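Local coordinates for putative nucleoprotein (Infectious salmon anemia virus, PDB 4EWC) that encapsidates the negative-strand viral RNA, protecting it from nucleases and forming the ribonucleoprotein that serves as template for transcription and replication, at residues S148-M153 with S241-G246; L184-E189 with V224-L229; P277-M282 with S290-A295; S357-S362 with R370-L375; V430-T435 with T488-R493. One frame throughout, in Å; residues are numbered along the deposited sequence.

Contacts 1 and 2 lie near each other, with centres about 21 Å apart. Along the chain, contact 2 is nested inside the loop closed by contact 1. Contacts 3, 4 and 5 follow in series. Contacts 3 and 4 both belong to the helical bundle, and they meet: Y291 OH lies 3.3 Å from D373 O, a probable hydrogen bond. Contact 5 joins strands 429-432 and 488-491 in the C-terminal region. Its centre is about 48 Å from that of contact 4, on the opposite side of the chain's centre. Contact 1 sets a loop on a helix and contact 2 joins helices. Contacts 3 and 4 both meet the second subunit, contact 4 only through T374. Contact 5 is a small sheet in this largely helical RNA-binding protein.

Contact 1 (S148-M153 with S241-G246); sequences SLFIGM and SDYRKG
L149 and D242 make the closer part of this contact. CD2 of L149 lies 3.3 Å from D242 O and 3.6 Å from D242 CB. The two side chains cross at about a right angle, and the leucine methyl meets the base of the aspartate rather than its carboxylate. P238 and L408 also touch this leucine, which is buried. Beside it, F150 and Y243 lie side by side and point the same way. Y243 OH meets the F150 ring at its edge, in the ring plane, 3.7 Å from CD2. This is an edge contact of one phenol oxygen, not a stack of two rings. Helix 253-269 backs both aromatics, with S257 and C260 on F150 and I256 on Y243.

The other side is looser. The SE atom of selenomethionine M153 stays 4.2 Å from D242 OD2, and both residues are partly exposed. D242 OD2 takes its hydrogen bond from K239 N, two residues before the segment. Further on, R244 is exposed, but its backbone N is bonded to N146 OD1 and its side chain makes a cation-pi contact with Y145. The arrangement is a loop packed on a helix: the chain just after the likely nuclear localization signal R237-R240 rests on helix 142-162 in an alpha-helical nucleoprotein.

Contact 2 (L184-E189 with V224-L229); sequences LALADE and VNLNDL
A187 faces both L226 and L229 across this helix-helix contact. The apolar contacts come first. A187 CB is 3.9 Å from L229 CG and 4.1 Å from L226 CB, and it also rests 3.6 Å from L226 O. The small methyl lets the two backbones come near, with the CA atoms of A187 and L226 4.9 Å apart. On one side, L229 CD2 reaches past the alanine to L184 CA, at 3.8 Å. CG of L229 is anti to the backbone N (chi1 -176°), and this starts its branch toward helix 174-188. On the other side, L226 CD1 touches L186 CG at 4.1 Å. L186 is exposed there, whereas L184 and L229 are buried. I183 touches both L226 and L229, and F161 and F162 of helix 142-162 touch L229.

The polar bonds do not join the two segments. N225 is the N-cap of helix 226-236. Its OD1 accepts from D228 N at 2.8 Å with a straight N-H...O angle of 171°, the donor lying 37° above the carbonyl plane. D188 pairs outside both segments, in a salt bridge to R234 of helix 226-236 and a hydrogen bond to Y304 OH. The chemistry implies that the segments meet through apolar side chains. The cap satisfies D228 N at the start of the turn that carries L226 and L229, and the D188-R234 salt bridge joins the same two helices further along.

Contact 3 (P277-M282 with S290-A295); sequences PGVKMM and SYTTLA
T292 OG1, hydrogen-bonded to A289 O, sits against V279 and M282. It is 3.6 Å from V279 CA and 3.7 Å from M282 CG. The other branch of T292 turns to the chain before the helix. CG2 is anti to the backbone N and lies 3.5 Å from P277 O and 3.8 Å from P277 CB. It also faces the carbonyl carbon of G278 and V279 N. T292 is thus wedged into the start of helix 279-284, and its hydroxyl and methyl share V279 as a neighbour. G278 holds the N-cap position with phi 115°, a value that suits glycine. Selenomethionine M282 bends at chi2 and chi3, and its CE ends 3.7 Å from A295 CB. Q273 NE2, outside both segments, bridges them, hydrogen-bonded to P277 O and weakly to A295 O.

Helix 279-284 is followed by the 3-10 segment 290-294, which packs back on the start of that helix. A315 and M319 of helix 315-326 touch M282, A315 also touches A295, and Y291 OH bonds T377 OG1 of helix 369-381. In the second subunit, W514 packs on V279 and T292 and N517 bonds T293, consistent with the tail-loop exchange of orthomyxovirus nucleoproteins, here set beside helices 279-284 and 369-381.

Contact 4 (S357-S362 with R370-L375); sequences SALKIS and RIMDTL
L359 and I371 slide past each other in opposite directions and bury the most surface here. L359 CD2 lies 3.6 Å from I371 CG2, and L359 CG is 3.8 Å from the same methyl. The tip of L359 thus rests alongside the branch point of the isoleucine. CD2 also comes over the helix backbone, 3.6 Å from M372 N, and touches M372 CB. Its other methyl, CD1, meets L375 CD2 at 4.1 Å, one turn further along the helix.

Helices 350-358 and 369-381, joined by a short loop, pack together here. T374 on L355 and L375 on T356 extend the same interface. Helix 315-326 lies beside both parts, with M321 on L359 and L318 on M372 and L375.

A358 also meets I371. Its CB faces I371 CG2 at 4.2 Å. I371 CD1 instead reaches the backbone of the same alanine, 3.7 Å from A358 O. CG2 of I371 is anti to the backbone N, and it is the branch that L359 and A358 share. A358 and I371 are partly exposed, while L359 is buried.

Contact 5 (V430-T435 with T488-R493); sequences VGVNST and TIQGLR
V432 and Q490 cross at about a right angle on one face of a small sheet. The methyl CG2 of V432 is 3.4 Å from Q490 OE1 and also lies near Q490 CG. The same methyl comes 3.2 Å from T488 O. Q490 starts from the crowded position between N and the carbonyl carbon (chi1 41°), then runs extended past the methyl. V430, on that face, is crossed obliquely by L492 from just beyond the strand. L492 CD2 is 3.5 Å from V430 CG1, and M438 of helix 438-449 touches both residues. W174 and Q175 also reach V430.

The strands form a two-stranded antiparallel sheet, but their directions differ by 132°, well off 180°. V430 with Q490 and V432 with T488 are hydrogen-bonded pairs. T488 N donates to V432 O at 2.6 Å, and V432 N donates to T488 O at 3.1 Å. V430 N donates to Q490 O at 3.0 Å, and Q490 N returns a bond to V430 O. Between them G431 and I489 form a non-hydrogen-bonded pair. I489 turns to the other face, where its CG1 lies 4.0 Å from G431 CA and I173 touches it. Past the strand, N433 OD1 accepts from T435 N in an Asx turn, and also from T435 OG1 and F436 N.

Contact 1 (S148-M153 with S241-G246)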
# COMPACT_ATOMS: atom_id res chain seq x y z
N SER A 148 1.58 -15.59 -30.19
CA SER A 148 0.28 -16.28 -30.16
C SER A 148 0.25 -17.49 -31.08
O SER A 148 -0.40 -18.50 -30.77
CB SER A 148 -0.88 -15.35 -30.51
OG SER A 148 -1.12 -14.42 -29.48
N LEU A 149 0.93 -17.38 -32.21
CA LEU A 149 0.99 -18.49 -33.15
C LEU A 149 1.77 -19.63 -32.51
O LEU A 149 1.31 -20.78 -32.47
CB LEU A 149 1.65 -18.05 -34.46
CG LEU A 149 1.75 -19.15 -35.51
CD1 LEU A 149 0.39 -19.79 -35.66
CD2 LEU A 149 2.24 -18.63 -36.84
N PHE A 150 2.96 -19.29 -32.01
CA PHE A 150 3.81 -20.21 -31.28
C PHE A 150 3.02 -20.94 -30.20
O PHE A 150 3.06 -22.16 -30.15
CB PHE A 150 4.99 -19.46 -30.65
CG PHE A 150 5.96 -20.36 -29.92
CD1 PHE A 150 5.67 -20.82 -28.64
CD2 PHE A 150 7.16 -20.72 -30.50
CE1 PHE A 150 6.56 -21.65 -27.98
CE2 PHE A 150 8.05 -21.53 -29.85
CZ PHE A 150 7.75 -22.00 -28.60
N ILE A 151 2.34 -20.19 -29.34
CA ILE A 151 1.59 -20.81 -28.25
C ILE A 151 0.47 -21.71 -28.79
O ILE A 151 0.38 -22.87 -28.42
CB ILE A 151 1.04 -19.78 -27.25
CG1 ILE A 151 2.19 -19.14 -26.47
CG2 ILE A 151 0.08 -20.46 -26.28
CD1 ILE A 151 1.83 -17.84 -25.77
N GLY A 152 -0.34 -21.19 -29.69
CA GLY A 152 -1.39 -21.98 -30.31
C GLY A 152 -0.97 -23.28 -30.98
O GLY A 152 -1.79 -24.20 -31.10
N MSE A 153 0.29 -23.37 -31.41
CA MSE A 153 0.79 -24.58 -32.07
C MSE A 153 1.56 -25.49 -31.12
O MSE A 153 1.49 -26.71 -31.23
CB MSE A 153 1.64 -24.25 -33.31
CG MSE A 153 0.79 -23.85 -34.50
SE MSE A 153 1.89 -23.48 -36.07
CE MSE A 153 2.49 -25.28 -36.42
N SER A 241 7.80 -19.76 -42.32
CA SER A 241 6.82 -19.09 -43.18
C SER A 241 5.56 -18.74 -42.42
O SER A 241 4.83 -17.84 -42.81
CB SER A 241 6.49 -19.93 -44.43
OG SER A 241 5.92 -21.17 -44.08
N ASP A 242 5.33 -19.46 -41.33
CA ASP A 242 4.15 -19.23 -40.51
C ASP A 242 4.20 -17.85 -39.82
O ASP A 242 3.18 -17.19 -39.68
CB ASP A 242 3.99 -20.36 -39.49
CG ASP A 242 3.60 -21.67 -40.13
OD1 ASP A 242 2.88 -21.63 -41.16
OD2 ASP A 242 4.02 -22.75 -39.63
N TYR A 243 5.41 -17.44 -39.42
CA TYR A 243 5.61 -16.18 -38.71
C TYR A 243 5.53 -14.93 -39.61
O TYR A 243 5.86 -14.98 -40.79
CB TYR A 243 6.98 -16.17 -38.04
CG TYR A 243 7.22 -17.21 -36.99
CD1 TYR A 243 6.45 -17.25 -35.84
CD2 TYR A 243 8.26 -18.13 -37.11
CE1 TYR A 243 6.67 -18.20 -34.85
CE2 TYR A 243 8.51 -19.08 -36.12
CZ TYR A 243 7.71 -19.11 -35.00
OH TYR A 243 7.94 -20.04 -34.01
N ARG A 244 5.12 -13.82 -39.02
CA ARG A 244 5.27 -12.51 -39.63
C ARG A 244 6.64 -11.94 -39.30
O ARG A 244 7.00 -11.79 -38.13
CB ARG A 244 4.19 -11.54 -39.17
CG ARG A 244 2.79 -12.01 -39.49
CD ARG A 244 1.80 -10.93 -39.13
NE ARG A 244 0.43 -11.44 -39.17
CZ ARG A 244 -0.61 -10.80 -38.65
NH1 ARG A 244 -0.45 -9.63 -38.05
NH2 ARG A 244 -1.81 -11.33 -38.73
N LYS A 245 7.41 -11.64 -40.34
CA LYS A 245 8.73 -11.07 -40.19
C LYS A 245 8.82 -9.85 -41.10
O LYS A 245 8.21 -9.84 -42.17
CB LYS A 245 9.80 -12.10 -40.56
N GLY A 246 9.58 -8.84 -40.69
CA GLY A 246 9.74 -7.64 -41.50
C GLY A 246 10.50 -7.96 -42.76
O GLY A 246 11.14 -9.01 -42.85

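Contact 2 (L184-E189 with V224-L229)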
# COMPACT_ATOMS: atom_id res chain seq x y z
N LEU A 184 10.38 -28.70 -20.69
CA LEU A 184 10.42 -28.35 -22.10
C LEU A 184 11.69 -27.58 -22.40
O LEU A 184 12.42 -27.92 -23.32
CB LEU A 184 9.20 -27.53 -22.49
CG LEU A 184 9.16 -26.96 -23.91
CD1 LEU A 184 9.68 -27.94 -24.95
CD2 LEU A 184 7.75 -26.57 -24.24
N ALA A 185 11.92 -26.52 -21.62
CA ALA A 185 13.14 -25.73 -21.76
C ALA A 185 14.36 -26.64 -21.68
O ALA A 185 15.29 -26.53 -22.47
CB ALA A 185 13.19 -24.65 -20.70
N LEU A 186 14.34 -27.56 -20.72
CA LEU A 186 15.39 -28.56 -20.60
C LEU A 186 15.60 -29.41 -21.87
O LEU A 186 16.72 -29.58 -22.33
CB LEU A 186 15.11 -29.47 -19.40
CG LEU A 186 16.20 -30.50 -19.11
CD1 LEU A 186 17.54 -29.81 -18.94
CD2 LEU A 186 15.87 -31.28 -17.86
N ALA A 187 14.51 -29.95 -22.43
CA ALA A 187 14.59 -30.77 -23.65
C ALA A 187 15.13 -29.99 -24.85
O ALA A 187 15.97 -30.48 -25.61
CB ALA A 187 13.22 -31.35 -23.98
N ASP A 188 14.64 -28.77 -25.02
CA ASP A 188 15.07 -27.93 -26.12
C ASP A 188 16.56 -27.55 -26.03
O ASP A 188 17.15 -27.11 -27.00
CB ASP A 188 14.20 -26.67 -26.19
CG ASP A 188 14.41 -25.90 -27.47
OD1 ASP A 188 14.50 -26.53 -28.54
OD2 ASP A 188 14.49 -24.66 -27.41
N GLU A 189 17.17 -27.74 -24.86
CA GLU A 189 18.60 -27.45 -24.66
C GLU A 189 19.49 -28.68 -24.88
O GLU A 189 19.29 -29.45 -25.84
CB GLU A 189 18.84 -26.87 -23.25
N VAL A 224 10.28 -38.66 -18.09
CA VAL A 224 10.12 -37.97 -19.36
C VAL A 224 11.29 -38.26 -20.28
O VAL A 224 12.44 -38.14 -19.88
CB VAL A 224 9.98 -36.46 -19.18
CG1 VAL A 224 9.90 -35.79 -20.51
CG2 VAL A 224 8.76 -36.15 -18.35
N ASN A 225 10.99 -38.67 -21.50
CA ASN A 225 12.02 -38.86 -22.50
C ASN A 225 12.25 -37.56 -23.26
O ASN A 225 11.42 -37.15 -24.08
CB ASN A 225 11.64 -40.00 -23.43
CG ASN A 225 12.65 -40.22 -24.56
OD1 ASN A 225 13.07 -39.28 -25.26
ND2 ASN A 225 13.02 -41.48 -24.77
N LEU A 226 13.39 -36.92 -23.01
CA LEU A 226 13.67 -35.60 -23.53
C LEU A 226 13.87 -35.55 -25.05
O LEU A 226 13.59 -34.52 -25.66
CB LEU A 226 14.87 -34.96 -22.82
CG LEU A 226 14.88 -34.80 -21.30
CD1 LEU A 226 16.21 -34.20 -20.86
CD2 LEU A 226 13.72 -33.94 -20.79
N ASN A 227 14.35 -36.63 -25.66
CA ASN A 227 14.43 -36.69 -27.13
C ASN A 227 13.05 -36.67 -27.77
O ASN A 227 12.83 -35.96 -28.75
CB ASN A 227 15.15 -37.95 -27.61
CG ASN A 227 16.58 -38.01 -27.15
OD1 ASN A 227 17.00 -37.20 -26.32
ND2 ASN A 227 17.32 -38.98 -27.65
N ASP A 228 12.14 -37.46 -27.22
CA ASP A 228 10.78 -37.44 -27.72
C ASP A 228 10.22 -36.03 -27.55
O ASP A 228 9.62 -35.48 -28.47
CB ASP A 228 9.90 -38.46 -27.00
CG ASP A 228 10.36 -39.88 -27.21
OD1 ASP A 228 11.20 -40.11 -28.10
OD2 ASP A 228 9.87 -40.78 -26.49
N LEU A 229 10.44 -35.45 -26.37
CA LEU A 229 9.93 -34.12 -26.09
C LEU A 229 10.51 -33.06 -27.02
O LEU A 229 9.81 -32.16 -27.46
CB LEU A 229 10.16 -33.74 -24.63
CG LEU A 229 9.52 -32.38 -24.30
CD1 LEU A 229 8.07 -32.33 -24.83
CD2 LEU A 229 9.59 -32.03 -22.81

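Contact 3 (P277-M282 with S290-A295)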
# COMPACT_ATOMS: atom_id res chain seq x y z
N PRO A 277 15.53 -13.53 -5.08
CA PRO A 277 15.61 -12.34 -5.94
C PRO A 277 16.94 -12.19 -6.64
O PRO A 277 16.99 -11.65 -7.75
CB PRO A 277 15.45 -11.18 -4.95
CG PRO A 277 14.79 -11.74 -3.81
CD PRO A 277 15.08 -13.19 -3.73
N GLY A 278 18.01 -12.62 -5.98
CA GLY A 278 19.35 -12.48 -6.52
C GLY A 278 20.24 -11.57 -5.70
O GLY A 278 21.29 -11.16 -6.18
N VAL A 279 19.84 -11.27 -4.46
CA VAL A 279 20.63 -10.43 -3.55
C VAL A 279 22.05 -10.94 -3.39
O VAL A 279 23.02 -10.19 -3.49
CB VAL A 279 20.06 -10.39 -2.11
CG1 VAL A 279 20.85 -9.37 -1.29
CG2 VAL A 279 18.61 -10.05 -2.10
N LYS A 280 22.17 -12.23 -3.09
CA LYS A 280 23.45 -12.86 -2.91
C LYS A 280 24.37 -12.67 -4.12
O LYS A 280 25.56 -12.45 -3.96
CB LYS A 280 23.28 -14.35 -2.63
CG LYS A 280 24.59 -15.10 -2.46
CD LYS A 280 24.44 -16.30 -1.52
CE LYS A 280 25.76 -17.05 -1.36
NZ LYS A 280 26.86 -16.18 -0.83
N MSE A 281 23.81 -12.75 -5.32
CA MSE A 281 24.62 -12.64 -6.52
C MSE A 281 25.17 -11.24 -6.67
O MSE A 281 26.34 -11.05 -7.01
CB MSE A 281 23.81 -13.00 -7.75
CG MSE A 281 24.51 -12.66 -9.05
SE MSE A 281 23.29 -12.83 -10.53
CE MSE A 281 21.63 -12.81 -9.50
N MSE A 282 24.32 -10.25 -6.43
CA MSE A 282 24.74 -8.86 -6.52
C MSE A 282 25.84 -8.59 -5.50
O MSE A 282 26.87 -7.99 -5.83
CB MSE A 282 23.56 -7.92 -6.31
CG MSE A 282 22.40 -8.15 -7.26
SE MSE A 282 23.05 -7.80 -9.07
CE MSE A 282 22.76 -9.52 -9.80
N SER A 290 20.63 -3.17 -3.16
CA SER A 290 19.49 -2.41 -3.68
C SER A 290 19.32 -2.55 -5.20
O SER A 290 18.22 -2.43 -5.73
CB SER A 290 19.59 -0.93 -3.32
OG SER A 290 19.64 -0.73 -1.92
N TYR A 291 20.43 -2.83 -5.89
CA TYR A 291 20.44 -3.04 -7.33
C TYR A 291 19.91 -4.40 -7.76
O TYR A 291 20.01 -4.76 -8.93
CB TYR A 291 21.86 -2.88 -7.88
CG TYR A 291 22.44 -1.53 -7.58
CD1 TYR A 291 21.66 -0.38 -7.73
CD2 TYR A 291 23.75 -1.39 -7.13
CE1 TYR A 291 22.17 0.85 -7.45
CE2 TYR A 291 24.27 -0.15 -6.84
CZ TYR A 291 23.47 0.96 -7.00
OH TYR A 291 23.99 2.20 -6.71
N THR A 292 19.37 -5.16 -6.81
CA THR A 292 18.84 -6.49 -7.13
C THR A 292 17.66 -6.35 -8.07
O THR A 292 17.48 -7.17 -8.97
CB THR A 292 18.43 -7.26 -5.87
OG1 THR A 292 19.55 -7.35 -4.99
CG2 THR A 292 17.95 -8.68 -6.23
N THR A 293 16.88 -5.29 -7.90
CA THR A 293 15.73 -5.04 -8.76
C THR A 293 16.11 -4.90 -10.24
O THR A 293 15.26 -5.01 -11.11
CB THR A 293 14.88 -3.82 -8.30
OG1 THR A 293 15.62 -2.61 -8.49
CG2 THR A 293 14.49 -3.97 -6.82
N LEU A 294 17.39 -4.71 -10.51
CA LEU A 294 17.87 -4.65 -11.88
C LEU A 294 18.28 -6.01 -12.43
O LEU A 294 18.83 -6.09 -13.54
CB LEU A 294 19.06 -3.69 -11.99
CG LEU A 294 18.79 -2.29 -11.44
CD1 LEU A 294 20.08 -1.47 -11.48
CD2 LEU A 294 17.64 -1.61 -12.18
N ALA A 295 18.00 -7.07 -11.68
CA ALA A 295 18.42 -8.41 -12.09
C ALA A 295 17.26 -9.33 -12.50
O ALA A 295 17.42 -10.55 -12.46
CB ALA A 295 19.24 -9.05 -11.00

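Contact 4 (S357-S362 with R370-L375)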
# COMPACT_ATOMS: atom_id res chain seq x y z
N SER A 357 28.12 6.19 -21.44
CA SER A 357 29.29 6.41 -22.29
C SER A 357 30.48 6.88 -21.47
O SER A 357 31.62 6.61 -21.82
CB SER A 357 28.99 7.42 -23.38
OG SER A 357 28.11 6.88 -24.36
N ALA A 358 30.19 7.58 -20.39
CA ALA A 358 31.21 8.06 -19.48
C ALA A 358 32.06 6.93 -18.87
O ALA A 358 33.18 7.17 -18.43
CB ALA A 358 30.59 8.92 -18.40
N LEU A 359 31.54 5.71 -18.84
CA LEU A 359 32.35 4.59 -18.33
C LEU A 359 33.42 4.19 -19.33
O LEU A 359 33.13 3.87 -20.48
CB LEU A 359 31.50 3.37 -18.01
CG LEU A 359 30.52 3.52 -16.86
CD1 LEU A 359 29.43 2.48 -17.03
CD2 LEU A 359 31.21 3.37 -15.51
N LYS A 360 34.66 4.20 -18.87
CA LYS A 360 35.78 3.86 -19.74
C LYS A 360 36.72 2.87 -19.08
O LYS A 360 37.03 2.98 -17.88
CB LYS A 360 36.50 5.13 -20.16
CG LYS A 360 35.78 5.85 -21.27
CD LYS A 360 36.07 7.33 -21.28
CE LYS A 360 35.37 7.98 -22.46
NZ LYS A 360 35.42 9.46 -22.38
N ILE A 361 37.17 1.91 -19.87
CA ILE A 361 38.05 0.84 -19.40
C ILE A 361 39.37 1.39 -18.85
O ILE A 361 40.10 0.68 -18.16
CB ILE A 361 38.34 -0.15 -20.53
CG1 ILE A 361 38.83 -1.49 -19.97
CG2 ILE A 361 39.35 0.43 -21.51
CD1 ILE A 361 37.75 -2.30 -19.27
N SER A 362 39.65 2.65 -19.15
CA SER A 362 40.87 3.29 -18.68
C SER A 362 40.59 4.32 -17.58
O SER A 362 41.01 5.47 -17.69
CB SER A 362 41.57 3.98 -19.85
OG SER A 362 40.66 4.79 -20.58
N ARG A 370 32.29 5.19 -9.03
CA ARG A 370 31.40 6.33 -8.84
C ARG A 370 30.41 6.45 -10.01
O ARG A 370 29.20 6.59 -9.82
CB ARG A 370 32.16 7.64 -8.65
N ILE A 371 30.94 6.38 -11.23
CA ILE A 371 30.09 6.45 -12.41
C ILE A 371 29.16 5.25 -12.48
O ILE A 371 27.95 5.41 -12.68
CB ILE A 371 30.90 6.55 -13.71
CG1 ILE A 371 31.84 7.75 -13.64
CG2 ILE A 371 29.98 6.68 -14.90
CD1 ILE A 371 32.70 7.94 -14.89
N MSE A 372 29.71 4.05 -12.32
CA MSE A 372 28.91 2.83 -12.37
C MSE A 372 27.77 2.89 -11.36
O MSE A 372 26.63 2.61 -11.69
CB MSE A 372 29.80 1.62 -12.11
CG MSE A 372 29.04 0.34 -11.93
SE MSE A 372 28.24 -0.26 -13.61
CE MSE A 372 29.88 -0.89 -14.51
N ASP A 373 28.09 3.28 -10.13
CA ASP A 373 27.10 3.39 -9.08
C ASP A 373 26.04 4.41 -9.41
O ASP A 373 24.84 4.14 -9.22
CB ASP A 373 27.76 3.79 -7.75
CG ASP A 373 28.46 2.63 -7.08
OD1 ASP A 373 28.27 1.48 -7.56
OD2 ASP A 373 29.19 2.86 -6.10
N THR A 374 26.46 5.57 -9.88
CA THR A 374 25.54 6.60 -10.32
C THR A 374 24.59 6.01 -11.36
O THR A 374 23.38 6.17 -11.27
CB THR A 374 26.28 7.79 -10.97
OG1 THR A 374 27.35 8.22 -10.13
CG2 THR A 374 25.32 8.95 -11.22
N LEU A 375 25.15 5.30 -12.34
CA LEU A 375 24.38 4.68 -13.41
C LEU A 375 23.34 3.68 -12.87
O LEU A 375 22.16 3.73 -13.21
CB LEU A 375 25.29 4.00 -14.43
CG LEU A 375 24.48 3.30 -15.54
CD1 LEU A 375 23.69 4.32 -16.37
CD2 LEU A 375 25.35 2.44 -16.44

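Contact 5 (V430-T435 with T488-R493)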
# COMPACT_ATOMS: atom_id res chain seq x y z
N VAL A 430 -4.70 -25.88 -7.87
CA VAL A 430 -3.38 -25.74 -7.29
C VAL A 430 -3.24 -26.65 -6.07
O VAL A 430 -4.22 -26.98 -5.42
CB VAL A 430 -3.06 -24.25 -6.95
CG1 VAL A 430 -4.01 -23.73 -5.88
CG2 VAL A 430 -1.61 -24.07 -6.55
N GLY A 431 -2.01 -27.08 -5.80
CA GLY A 431 -1.71 -27.81 -4.59
C GLY A 431 -1.24 -26.83 -3.53
O GLY A 431 -0.34 -26.04 -3.79
N VAL A 432 -1.86 -26.87 -2.35
CA VAL A 432 -1.50 -25.94 -1.29
C VAL A 432 -1.33 -26.64 0.05
O VAL A 432 -1.81 -27.76 0.25
CB VAL A 432 -2.51 -24.77 -1.17
CG1 VAL A 432 -2.41 -23.83 -2.38
CG2 VAL A 432 -3.92 -25.29 -1.03
N ASN A 433 -0.63 -25.99 0.97
CA ASN A 433 -0.33 -26.58 2.26
C ASN A 433 -0.02 -25.50 3.32
O ASN A 433 -0.29 -24.33 3.09
CB ASN A 433 0.78 -27.62 2.13
CG ASN A 433 2.14 -27.02 1.75
OD1 ASN A 433 2.49 -25.92 2.16
ND2 ASN A 433 2.93 -27.79 1.01
N SER A 434 0.53 -25.90 4.46
CA SER A 434 0.81 -24.96 5.54
C SER A 434 1.79 -23.84 5.14
O SER A 434 1.64 -22.70 5.58
CB SER A 434 1.33 -25.69 6.79
OG SER A 434 2.62 -26.24 6.57
N THR A 435 2.79 -24.19 4.33
CA THR A 435 3.82 -23.22 3.96
C THR A 435 3.53 -22.55 2.61
O THR A 435 3.59 -21.32 2.48
CB THR A 435 5.22 -23.86 3.97
OG1 THR A 435 5.23 -24.98 3.08
CG2 THR A 435 5.56 -24.34 5.38
N THR A 488 -2.94 -30.08 -0.30
CA THR A 488 -4.36 -30.26 -0.48
C THR A 488 -4.76 -29.51 -1.73
O THR A 488 -4.59 -28.29 -1.82
CB THR A 488 -5.18 -29.77 0.70
OG1 THR A 488 -4.91 -30.61 1.82
CG2 THR A 488 -6.65 -29.87 0.36
N ILE A 489 -5.27 -30.24 -2.70
CA ILE A 489 -5.52 -29.69 -4.00
C ILE A 489 -6.89 -29.05 -4.09
O ILE A 489 -7.91 -29.73 -4.09
CB ILE A 489 -5.33 -30.76 -5.06
CG1 ILE A 489 -3.84 -31.10 -5.13
CG2 ILE A 489 -5.86 -30.26 -6.42
CD1 ILE A 489 -3.55 -32.35 -5.91
N GLN A 490 -6.90 -27.73 -4.14
CA GLN A 490 -8.15 -27.00 -4.27
C GLN A 490 -8.09 -26.00 -5.40
O GLN A 490 -7.08 -25.85 -6.08
CB GLN A 490 -8.54 -26.31 -2.97
CG GLN A 490 -7.39 -25.67 -2.24
CD GLN A 490 -7.78 -25.28 -0.84
OE1 GLN A 490 -7.08 -24.53 -0.16
NE2 GLN A 490 -8.93 -25.78 -0.40
N GLY A 491 -9.23 -25.35 -5.64
CA GLY A 491 -9.40 -24.51 -6.80
C GLY A 491 -8.72 -23.17 -6.69
O GLY A 491 -8.78 -22.51 -5.65
N LEU A 492 -8.07 -22.76 -7.77
CA LEU A 492 -7.44 -21.46 -7.84
C LEU A 492 -8.28 -20.55 -8.72
O LEU A 492 -7.95 -20.33 -9.89
CB LEU A 492 -6.03 -21.58 -8.41
CG LEU A 492 -5.09 -20.38 -8.33
CD1 LEU A 492 -5.65 -19.26 -7.46
CD2 LEU A 492 -3.72 -20.80 -7.83
N ARG A 493 -9.37 -20.04 -8.16
CA ARG A 493 -10.28 -19.18 -8.90
C ARG A 493 -9.61 -17.85 -9.23
O ARG A 493 -8.95 -17.26 -8.38
CB ARG A 493 -11.56 -18.95 -8.11